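Local atomic coordinates of DNA replication and repair protein RecF (Caldanaerobacter subterraneus subsp. tengcongensis, PDB entry 5Z69), a protein that takes part in DNA replication and repair as an ABC-type ATPase, binding ATP and probably single-stranded, linear DNA. Residues N206-L211 with I229-S234; D129-I132 with S138-R141; R141-A146 with L303-I308. All coordinates share one frame; numbering follows the deposited sequence. Where two conformers were deposited one is given.

From the N terminus, contact 2 comes first: 129-132 turns back onto 138-141 across only five residues, tying the short helix 131-134 to the start of helix 137-151. Contact 3 begins at Arg141, which both share, and closes after an interval of 156 residues, where 141-146 meets 303-308, linking helix 137-151 to helix 291-313. Contact 1 lies wholly within that long excursion, packing helix 186-222 against strand 227-232 after an interval of 17 residues. Contact 3 touches both of the others, Ile132 CD1 lying 3.6 Å from Tyr143 CD2 and Tyr207 CD2 3.5 Å from Leu144 CD1, whereas contacts 1 and 2 do not touch, their nearest atoms being about 7 Å apart.

Contact 1: residues N206-L211 with I229-S234; sequences NYLEKL and IIYLNS
Leu208 of helix 186-222 reaches across to Tyr231 and Ile229 of strand 227-232. The local axes run nearly antiparallel, 166° apart, with 9.2 Å at closest approach, a spacing that leaves side chains alone to fill the interface. From CA, the bond to CB of Leu208 already heads for the strand, and chi1 of -73° sets CG opposite the carbonyl carbon. The branch then divides the work. CD1 sits over one face of the Tyr231 ring in a CH-pi contact, 3.9 Å from its centroid and 27° off the normal; its closest ring atom is Tyr231 CG, at 3.5 Å, so the methyl lies toward the CB end of the ring. CD2 makes the looser contact, 4.3 Å from Ile229 CG2. Three residues on, nearly one turn, Leu211 CD2 meets Ile229 CD1 at 3.8 Å. Asn233 CB, just past the end of the strand, lies over the opposite face of the Tyr231 ring, while the Tyr231 hydroxyl bonds to Glu274. Tyr231 also touches Ile201, Arg204 and Asn205, earlier on helix 186-222. No hydrogen bond spans the two segments, so between them the strand is held to the helix by apolar packing and the CH-pi contact.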
loop_
_atom_site.group_PDB
_atom_site.type_symbol
_atom_site.label_atom_id
_atom_site.label_comp_id
_atom_site.label_asym_id
_atom_site.label_seq_id
_atom_site.Cartn_x
_atom_site.Cartn_y
_atom_site.Cartn_z
ATOM N N ASN A 206 1.095 16.270 -5.936
ATOM C CA ASN A 206 1.028 17.691 -5.589
ATOM C C ASN A 206 -0.149 17.986 -4.658
ATOM O O ASN A 206 -0.013 18.732 -3.692
ATOM C CB ASN A 206 0.912 18.567 -6.842
ATOM C CG ASN A 206 2.090 18.408 -7.796
ATOM O OD1 ASN A 206 1.938 18.573 -9.008
ATOM N ND2 ASN A 206 3.262 18.085 -7.258
ATOM N N TYR A 207 -1.304 17.391 -4.955
ATOM C CA TYR A 207 -2.503 17.668 -4.168
ATOM C C TYR A 207 -2.395 16.997 -2.788
ATOM O O TYR A 207 -2.765 17.587 -1.770
ATOM C CB TYR A 207 -3.789 17.187 -4.892
ATOM C CG TYR A 207 -5.043 17.556 -4.137
ATOM C CD1 TYR A 207 -5.741 18.733 -4.438
ATOM C CD2 TYR A 207 -5.537 16.745 -3.121
ATOM C CE1 TYR A 207 -6.885 19.082 -3.737
ATOM C CE2 TYR A 207 -6.673 17.087 -2.417
ATOM C CZ TYR A 207 -7.354 18.263 -2.741
ATOM O OH TYR A 207 -8.482 18.634 -2.035
ATOM N N LEU A 208 -1.917 15.760 -2.770
ATOM C CA LEU A 208 -1.790 15.028 -1.520
ATOM C C LEU A 208 -0.775 15.717 -0.573
ATOM O O LEU A 208 -0.999 15.744 0.646
ATOM C CB LEU A 208 -1.418 13.575 -1.800
ATOM C CG LEU A 208 -2.572 12.752 -2.377
ATOM C CD1 LEU A 208 -2.047 11.438 -2.805
ATOM C CD2 LEU A 208 -3.730 12.543 -1.408
ATOM N N GLU A 209 0.307 16.259 -1.136
ATOM C CA GLU A 209 1.226 17.137 -0.392
ATOM C C GLU A 209 0.474 18.249 0.286
ATOM O O GLU A 209 0.594 18.438 1.486
ATOM C CB GLU A 209 2.250 17.792 -1.319
ATOM C CG GLU A 209 3.471 16.947 -1.701
ATOM C CD GLU A 209 4.532 17.798 -2.381
ATOM O OE1 GLU A 209 4.917 17.470 -3.528
ATOM O OE2 GLU A 209 4.972 18.791 -1.753
ATOM N N LYS A 210 -0.296 19.008 -0.496
ATOM C CA LYS A 210 -1.094 20.097 0.069
ATOM C C LYS A 210 -2.118 19.573 1.057
ATOM O O LYS A 210 -2.339 20.179 2.102
ATOM C CB LYS A 210 -1.789 20.882 -1.038
ATOM C CG LYS A 210 -0.829 21.639 -1.901
ATOM C CD LYS A 210 -1.516 22.241 -3.116
ATOM C CE LYS A 210 -0.559 23.137 -3.883
ATOM N NZ LYS A 210 -1.068 23.452 -5.234
ATOM N N LEU A 211 -2.734 18.438 0.730
ATOM C CA LEU A 211 -3.731 17.845 1.608
ATOM C C LEU A 211 -3.114 17.533 2.974
ATOM O O LEU A 211 -3.678 17.871 4.010
ATOM C CB LEU A 211 -4.321 16.572 0.984
ATOM C CG LEU A 211 -5.400 15.902 1.841
ATOM C CD1 LEU A 211 -6.531 16.905 2.042
ATOM C CD2 LEU A 211 -5.938 14.609 1.227
ATOM N N ILE A 229 0.195 11.231 5.459
ATOM C CA ILE A 229 -0.489 10.686 4.293
ATOM C C ILE A 229 0.483 9.943 3.409
ATOM O O ILE A 229 1.484 10.511 2.978
ATOM C CB ILE A 229 -1.195 11.801 3.455
ATOM C CG1 ILE A 229 -2.431 12.299 4.194
ATOM C CG2 ILE A 229 -1.605 11.285 2.079
ATOM C CD1 ILE A 229 -3.202 13.315 3.457
ATOM N N ILE A 230 0.179 8.678 3.131
ATOM C CA ILE A 230 1.015 7.859 2.251
ATOM C C ILE A 230 0.315 7.598 0.921
ATOM O O ILE A 230 -0.772 7.027 0.882
ATOM C CB ILE A 230 1.372 6.496 2.885
ATOM C CG1 ILE A 230 1.953 6.691 4.286
ATOM C CG2 ILE A 230 2.343 5.734 1.987
ATOM C CD1 ILE A 230 3.206 7.518 4.294
ATOM N N TYR A 231 0.956 8.020 -0.162
ATOM C CA TYR A 231 0.414 7.867 -1.498
ATOM C C TYR A 231 0.944 6.585 -2.129
ATOM O O TYR A 231 2.102 6.512 -2.545
ATOM C CB TYR A 231 0.764 9.101 -2.350
ATOM C CG TYR A 231 0.315 9.061 -3.805
ATOM C CD1 TYR A 231 -0.710 8.208 -4.236
ATOM C CD2 TYR A 231 0.925 9.883 -4.747
ATOM C CE1 TYR A 231 -1.101 8.176 -5.560
ATOM C CE2 TYR A 231 0.535 9.867 -6.076
ATOM C CZ TYR A 231 -0.477 9.019 -6.472
ATOM O OH TYR A 231 -0.833 9.002 -7.790
ATOM N N LEU A 232 0.076 5.578 -2.201
ATOM C CA LEU A 232 0.416 4.304 -2.826
ATOM C C LEU A 232 0.216 4.372 -4.332
ATOM O O LEU A 232 -0.766 3.820 -4.861
ATOM C CB LEU A 232 -0.433 3.172 -2.239
ATOM C CG LEU A 232 -0.389 3.038 -0.717
ATOM C CD1 LEU A 232 -1.075 1.752 -0.275
ATOM C CD2 LEU A 232 1.053 3.080 -0.247
ATOM N N ASN A 233 1.134 5.040 -5.027
ATOM C CA ASN A 233 1.002 5.179 -6.475
ATOM C C ASN A 233 1.429 3.920 -7.228
ATOM O O ASN A 233 2.099 3.024 -6.676
ATOM C CB ASN A 233 1.786 6.394 -6.982
ATOM C CG ASN A 233 3.278 6.232 -6.843
ATOM O OD1 ASN A 233 3.918 5.542 -7.640
ATOM N ND2 ASN A 233 3.851 6.893 -5.846
ATOM N N SER A 234 1.036 3.858 -8.494
ATOM C CA SER A 234 1.156 2.627 -9.272
ATOM C C SER A 234 2.546 2.467 -9.885
ATOM O O SER A 234 2.841 1.441 -10.501
ATOM C CB SER A 234 0.097 2.588 -10.374
ATOM O OG SER A 234 -0.023 3.850 -11.014
#

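Contact 2: residues D129-I132 with S138-R141; sequences DIEI and SRRR
Arg139 forms a salt bridge with Glu131, gripping it side-on with NE and NH2 on a single oxygen. Its CG stands opposite the backbone N, and a bend at chi2 (72°) turns the side chain toward the short helix 131-134, chi3 being extended, where Glu131 points its CB toward it. Arg139 NH2 lies 3.1 Å from Glu131 OE1, with an N-H...O angle of 150°, and Arg139 NE lies 3.2 Å from the same Glu131 OE1. The acceptor stays close to the guanidinium plane, yet the carboxylate plane is turned 84° from it: NE takes the anti lone pair of OE1, whereas NH2 approaches from above the carboxylate. One face of the guanidinium rests on Ile132, whose CG1 is 3.6 Å from Arg139 NH1. At the guanidinium edge, a water 2.8 Å from Arg139 NH2 donates in turn to Asp129 OD1, 2.7 Å away. Arg140, bent at chi3, slides past Ile132 in the opposite direction. Arg140 CG packs 3.9 Å from Ile132 CG2, and Arg140 NE makes a weak bond of 3.2 Å to Ile132 O; Arg140 NH1 forms a salt bridge with Asp275. A leucine in place of Arg139 would probably leave the Glu131 carboxylate without its mate and the water bridge to Asp129 broken. Glu135, close to Glu131 and of like charge, forms only a long, weak ion pair with Arg139, whose cation probably offsets part of the repulsion, and the tight turn between the helices is held by charge pairing as well as by packing.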
loop_
_atom_site.group_PDB
_atom_site.type_symbol
_atom_site.label_atom_id
_atom_site.label_comp_id
_atom_site.label_asym_id
_atom_site.label_seq_id
_atom_site.Cartn_x
_atom_site.Cartn_y
_atom_site.Cartn_z
ATOM N N ASP A 129 -19.090 11.341 4.687
ATOM C CA ASP A 129 -17.698 11.666 4.420
ATOM C C ASP A 129 -16.781 10.705 5.196
ATOM O O ASP A 129 -15.672 10.419 4.759
ATOM C CB ASP A 129 -17.402 13.132 4.768
ATOM C CG ASP A 129 -18.110 14.115 3.808
ATOM O OD1 ASP A 129 -18.405 13.736 2.655
ATOM O OD2 ASP A 129 -18.366 15.263 4.205
ATOM N N ILE A 130 -17.262 10.184 6.322
ATOM C CA ILE A 130 -16.485 9.218 7.103
ATOM C C ILE A 130 -16.176 7.946 6.291
ATOM O O ILE A 130 -15.226 7.220 6.593
ATOM C CB ILE A 130 -17.204 8.826 8.427
ATOM C CG1 ILE A 130 -16.193 8.244 9.422
ATOM C CG2 ILE A 130 -18.364 7.868 8.164
ATOM C CD1 ILE A 130 -16.805 7.390 10.501
ATOM N N GLU A 131 -16.963 7.695 5.250
ATOM C CA GLU A 131 -16.709 6.578 4.344
ATOM C C GLU A 131 -15.382 6.711 3.590
ATOM O O GLU A 131 -14.764 5.707 3.220
ATOM C CB GLU A 131 -17.838 6.445 3.341
ATOM C CG GLU A 131 -19.188 6.169 3.946
ATOM C CD GLU A 131 -20.286 6.220 2.901
ATOM O OE1 GLU A 131 -19.969 6.503 1.724
ATOM O OE2 GLU A 131 -21.461 5.984 3.251
ATOM N N ILE A 132 -14.950 7.947 3.352
ATOM C CA ILE A 132 -13.664 8.185 2.710
ATOM C C ILE A 132 -12.531 7.685 3.619
ATOM O O ILE A 132 -11.432 7.369 3.164
ATOM C CB ILE A 132 -13.446 9.688 2.385
ATOM C CG1 ILE A 132 -14.605 10.236 1.534
ATOM C CG2 ILE A 132 -12.085 9.900 1.693
ATOM C CD1 ILE A 132 -14.639 11.773 1.438
ATOM N N SER A 138 -11.222 2.704 -3.943
ATOM C CA SER A 138 -12.169 3.233 -4.899
ATOM C C SER A 138 -12.787 4.550 -4.406
ATOM O O SER A 138 -12.849 5.539 -5.136
ATOM C CB SER A 138 -13.251 2.181 -5.155
ATOM O OG SER A 138 -14.115 2.576 -6.202
ATOM N N ARG A 139 -13.211 4.548 -3.148
ATOM C CA ARG A 139 -13.846 5.696 -2.520
ATOM C C ARG A 139 -12.885 6.873 -2.445
ATOM O O ARG A 139 -13.237 8.015 -2.773
ATOM C CB ARG A 139 -14.331 5.319 -1.119
ATOM C CG ARG A 139 -15.199 6.362 -0.430
ATOM C CD ARG A 139 -16.578 6.423 -1.059
ATOM N NE ARG A 139 -17.525 7.128 -0.200
ATOM C CZ ARG A 139 -17.678 8.450 -0.175
ATOM N NH1 ARG A 139 -16.940 9.222 -0.965
ATOM N NH2 ARG A 139 -18.571 8.995 0.646
ATOM N N ARG A 140 -11.667 6.583 -2.007
ATOM C CA ARG A 140 -10.659 7.614 -1.808
ATOM C C ARG A 140 -10.215 8.163 -3.166
ATOM O O ARG A 140 -10.006 9.370 -3.342
ATOM C CB ARG A 140 -9.459 7.060 -1.025
ATOM C CG ARG A 140 -9.565 7.210 0.508
ATOM C CD ARG A 140 -8.480 6.354 1.250
ATOM N NE ARG A 140 -9.114 5.414 2.174
ATOM C CZ ARG A 140 -9.276 4.115 1.949
ATOM N NH1 ARG A 140 -8.827 3.558 0.836
ATOM N NH2 ARG A 140 -9.872 3.361 2.860
ATOM N N ARG A 141 -10.093 7.258 -4.126
ATOM C CA ARG A 141 -9.705 7.629 -5.471
ATOM C C ARG A 141 -10.764 8.518 -6.158
ATOM O O ARG A 141 -10.430 9.517 -6.772
ATOM C CB ARG A 141 -9.461 6.361 -6.273
ATOM C CG ARG A 141 -8.409 6.474 -7.327
ATOM C CD ARG A 141 -8.001 5.092 -7.776
ATOM N NE ARG A 141 -9.151 4.219 -8.011
ATOM C CZ ARG A 141 -9.278 2.998 -7.503
ATOM N NH1 ARG A 141 -8.320 2.484 -6.717
ATOM N NH2 ARG A 141 -10.364 2.283 -7.781
HETATM O O HOH W 1 -19.110 11.766 0.983
#

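Contact 3: residues R141-A146 with L303-I308; sequences RKYLDA and LSELEI
Tyr143 and Glu305 meet through their far ends, joining helix 137-151 to helix 291-313. The polar part is one short hydrogen bond: Tyr143 OH donates to Glu305 OE1 at 2.6 Å. The hydroxyl arrives on the anti side of that oxygen, 29° out of the carboxylate plane, and the ring is turned 65° from the carboxylate. The torsions explain the reach: CG of Tyr143 lies opposite its backbone N, with chi1 of 172°, carrying the ring across the gap, while Glu305 is extended to CG and beyond. The van der Waals part surrounds the same bond. Glu305 OE1 sits at the ring edge, 3.3 Å from Tyr143 CE2, and Glu305 CB comes to 3.3 Å from Tyr143 OH. An ionic part is added by Lys302, which forms a salt bridge with Glu305 OE1, so this oxygen, on a buried residue, receives both a phenol and an ammonium, and its negative charge is probably stabilised by them. Around the pair, Tyr143 also rests on Leu301 and Lys302 of helix 291-313, which in ABC-type ATPases probably corresponds to the helix following the signature motif. The Glu305 side chain also touches Val123 of strand 122-125, an outermost strand of the mixed sheet within this chain, while Leu144 faces helix 186-222.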
loop_
_atom_site.group_PDB
_atom_site.type_symbol
_atom_site.label_atom_id
_atom_site.label_comp_id
_atom_site.label_asym_id
_atom_site.label_seq_id
_atom_site.Cartn_x
_atom_site.Cartn_y
_atom_site.Cartn_z
ATOM N N ARG A 141 -10.093 7.258 -4.126
ATOM C CA ARG A 141 -9.705 7.629 -5.471
ATOM C C ARG A 141 -10.764 8.518 -6.158
ATOM O O ARG A 141 -10.430 9.517 -6.772
ATOM C CB ARG A 141 -9.461 6.361 -6.273
ATOM C CG ARG A 141 -8.409 6.474 -7.327
ATOM C CD ARG A 141 -8.001 5.092 -7.776
ATOM N NE ARG A 141 -9.151 4.219 -8.011
ATOM C CZ ARG A 141 -9.278 2.998 -7.503
ATOM N NH1 ARG A 141 -8.320 2.484 -6.717
ATOM N NH2 ARG A 141 -10.364 2.283 -7.781
ATOM N N LYS A 142 -12.034 8.145 -6.053
ATOM C CA LYS A 142 -13.094 8.938 -6.663
ATOM C C LYS A 142 -13.099 10.346 -6.048
ATOM O O LYS A 142 -13.283 11.331 -6.758
ATOM C CB LYS A 142 -14.458 8.257 -6.491
ATOM C CG LYS A 142 -15.666 9.182 -6.819
ATOM C CD LYS A 142 -17.038 8.480 -6.762
ATOM C CE LYS A 142 -18.160 9.438 -7.200
ATOM N NZ LYS A 142 -19.535 8.895 -6.976
ATOM N N TYR A 143 -12.854 10.420 -4.736
ATOM C CA TYR A 143 -12.854 11.677 -3.992
ATOM C C TYR A 143 -11.707 12.579 -4.427
ATOM O O TYR A 143 -11.879 13.776 -4.683
ATOM C CB TYR A 143 -12.771 11.409 -2.481
ATOM C CG TYR A 143 -12.575 12.670 -1.679
ATOM C CD1 TYR A 143 -11.342 12.979 -1.108
ATOM C CD2 TYR A 143 -13.616 13.585 -1.539
ATOM C CE1 TYR A 143 -11.165 14.174 -0.385
ATOM C CE2 TYR A 143 -13.454 14.776 -0.824
ATOM C CZ TYR A 143 -12.232 15.068 -0.252
ATOM O OH TYR A 143 -12.092 16.262 0.440
ATOM N N LEU A 144 -10.523 11.992 -4.496
ATOM C CA LEU A 144 -9.336 12.690 -4.950
ATOM C C LEU A 144 -9.456 13.220 -6.390
ATOM O O LEU A 144 -9.048 14.341 -6.679
ATOM C CB LEU A 144 -8.128 11.758 -4.837
ATOM C CG LEU A 144 -6.780 12.366 -5.213
ATOM C CD1 LEU A 144 -6.463 13.545 -4.339
ATOM C CD2 LEU A 144 -5.679 11.299 -5.098
ATOM N N ASP A 145 -9.987 12.399 -7.298
ATOM C CA ASP A 145 -10.159 12.801 -8.692
ATOM C C ASP A 145 -11.115 13.997 -8.806
ATOM O O ASP A 145 -10.901 14.896 -9.614
ATOM C CB ASP A 145 -10.707 11.641 -9.522
ATOM C CG ASP A 145 -9.644 10.637 -9.922
ATOM O OD1 ASP A 145 -8.445 10.987 -9.954
ATOM O OD2 ASP A 145 -10.031 9.500 -10.253
ATOM N N ALA A 146 -12.165 13.989 -7.995
ATOM C CA ALA A 146 -13.175 15.058 -8.026
ATOM C C ALA A 146 -12.639 16.343 -7.422
ATOM O O ALA A 146 -12.873 17.423 -7.964
ATOM C CB ALA A 146 -14.439 14.623 -7.292
ATOM N N LEU A 303 -12.333 20.158 5.671
ATOM C CA LEU A 303 -11.835 21.495 5.973
ATOM C C LEU A 303 -10.660 21.828 5.058
ATOM O O LEU A 303 -10.530 22.954 4.595
ATOM C CB LEU A 303 -11.425 21.608 7.448
ATOM C CG LEU A 303 -12.572 21.717 8.457
ATOM C CD1 LEU A 303 -12.029 21.775 9.879
ATOM C CD2 LEU A 303 -13.439 22.940 8.162
ATOM N N SER A 304 -9.836 20.828 4.772
ATOM C CA SER A 304 -8.689 20.990 3.881
ATOM C C SER A 304 -9.094 21.141 2.418
ATOM O O SER A 304 -8.470 21.895 1.658
ATOM C CB SER A 304 -7.742 19.802 4.027
ATOM O OG SER A 304 -7.098 19.849 5.279
ATOM N N GLU A 305 -10.127 20.408 2.023
ATOM C CA GLU A 305 -10.675 20.522 0.680
ATOM C C GLU A 305 -11.056 21.963 0.450
ATOM O O GLU A 305 -10.662 22.592 -0.539
ATOM C CB GLU A 305 -11.888 19.600 0.511
ATOM C CG GLU A 305 -12.515 19.655 -0.884
ATOM C CD GLU A 305 -13.846 18.930 -0.957
ATOM O OE1 GLU A 305 -14.031 17.942 -0.206
ATOM O OE2 GLU A 305 -14.710 19.357 -1.769
ATOM N N LEU A 306 -11.809 22.496 1.400
ATOM C CA LEU A 306 -12.248 23.878 1.356
ATOM C C LEU A 306 -11.069 24.849 1.250
ATOM O O LEU A 306 -11.032 25.721 0.383
ATOM C CB LEU A 306 -13.083 24.174 2.597
ATOM C CG LEU A 306 -13.492 25.630 2.815
ATOM C CD1 LEU A 306 -14.198 26.184 1.589
ATOM C CD2 LEU A 306 -14.373 25.735 4.059
ATOM N N GLU A 307 -10.103 24.693 2.143
ATOM C CA GLU A 307 -8.948 25.576 2.160
ATOM C C GLU A 307 -8.157 25.530 0.846
ATOM O O GLU A 307 -7.833 26.565 0.274
ATOM C CB GLU A 307 -8.034 25.209 3.333
ATOM C CG GLU A 307 -6.713 25.938 3.310
ATOM C CD GLU A 307 -5.907 25.663 4.567
ATOM O OE1 GLU A 307 -4.830 25.045 4.463
ATOM O OE2 GLU A 307 -6.376 26.050 5.657
ATOM N N ILE A 308 -7.828 24.326 0.385
ATOM C CA ILE A 308 -7.115 24.185 -0.878
ATOM C C ILE A 308 -7.943 24.771 -2.052
ATOM O O ILE A 308 -7.413 25.462 -2.921
ATOM C CB ILE A 308 -6.755 22.696 -1.129
ATOM C CG1 ILE A 308 -5.790 22.212 -0.038
ATOM C CG2 ILE A 308 -6.117 22.513 -2.505
ATOM C CD1 ILE A 308 -5.491 20.702 -0.051
#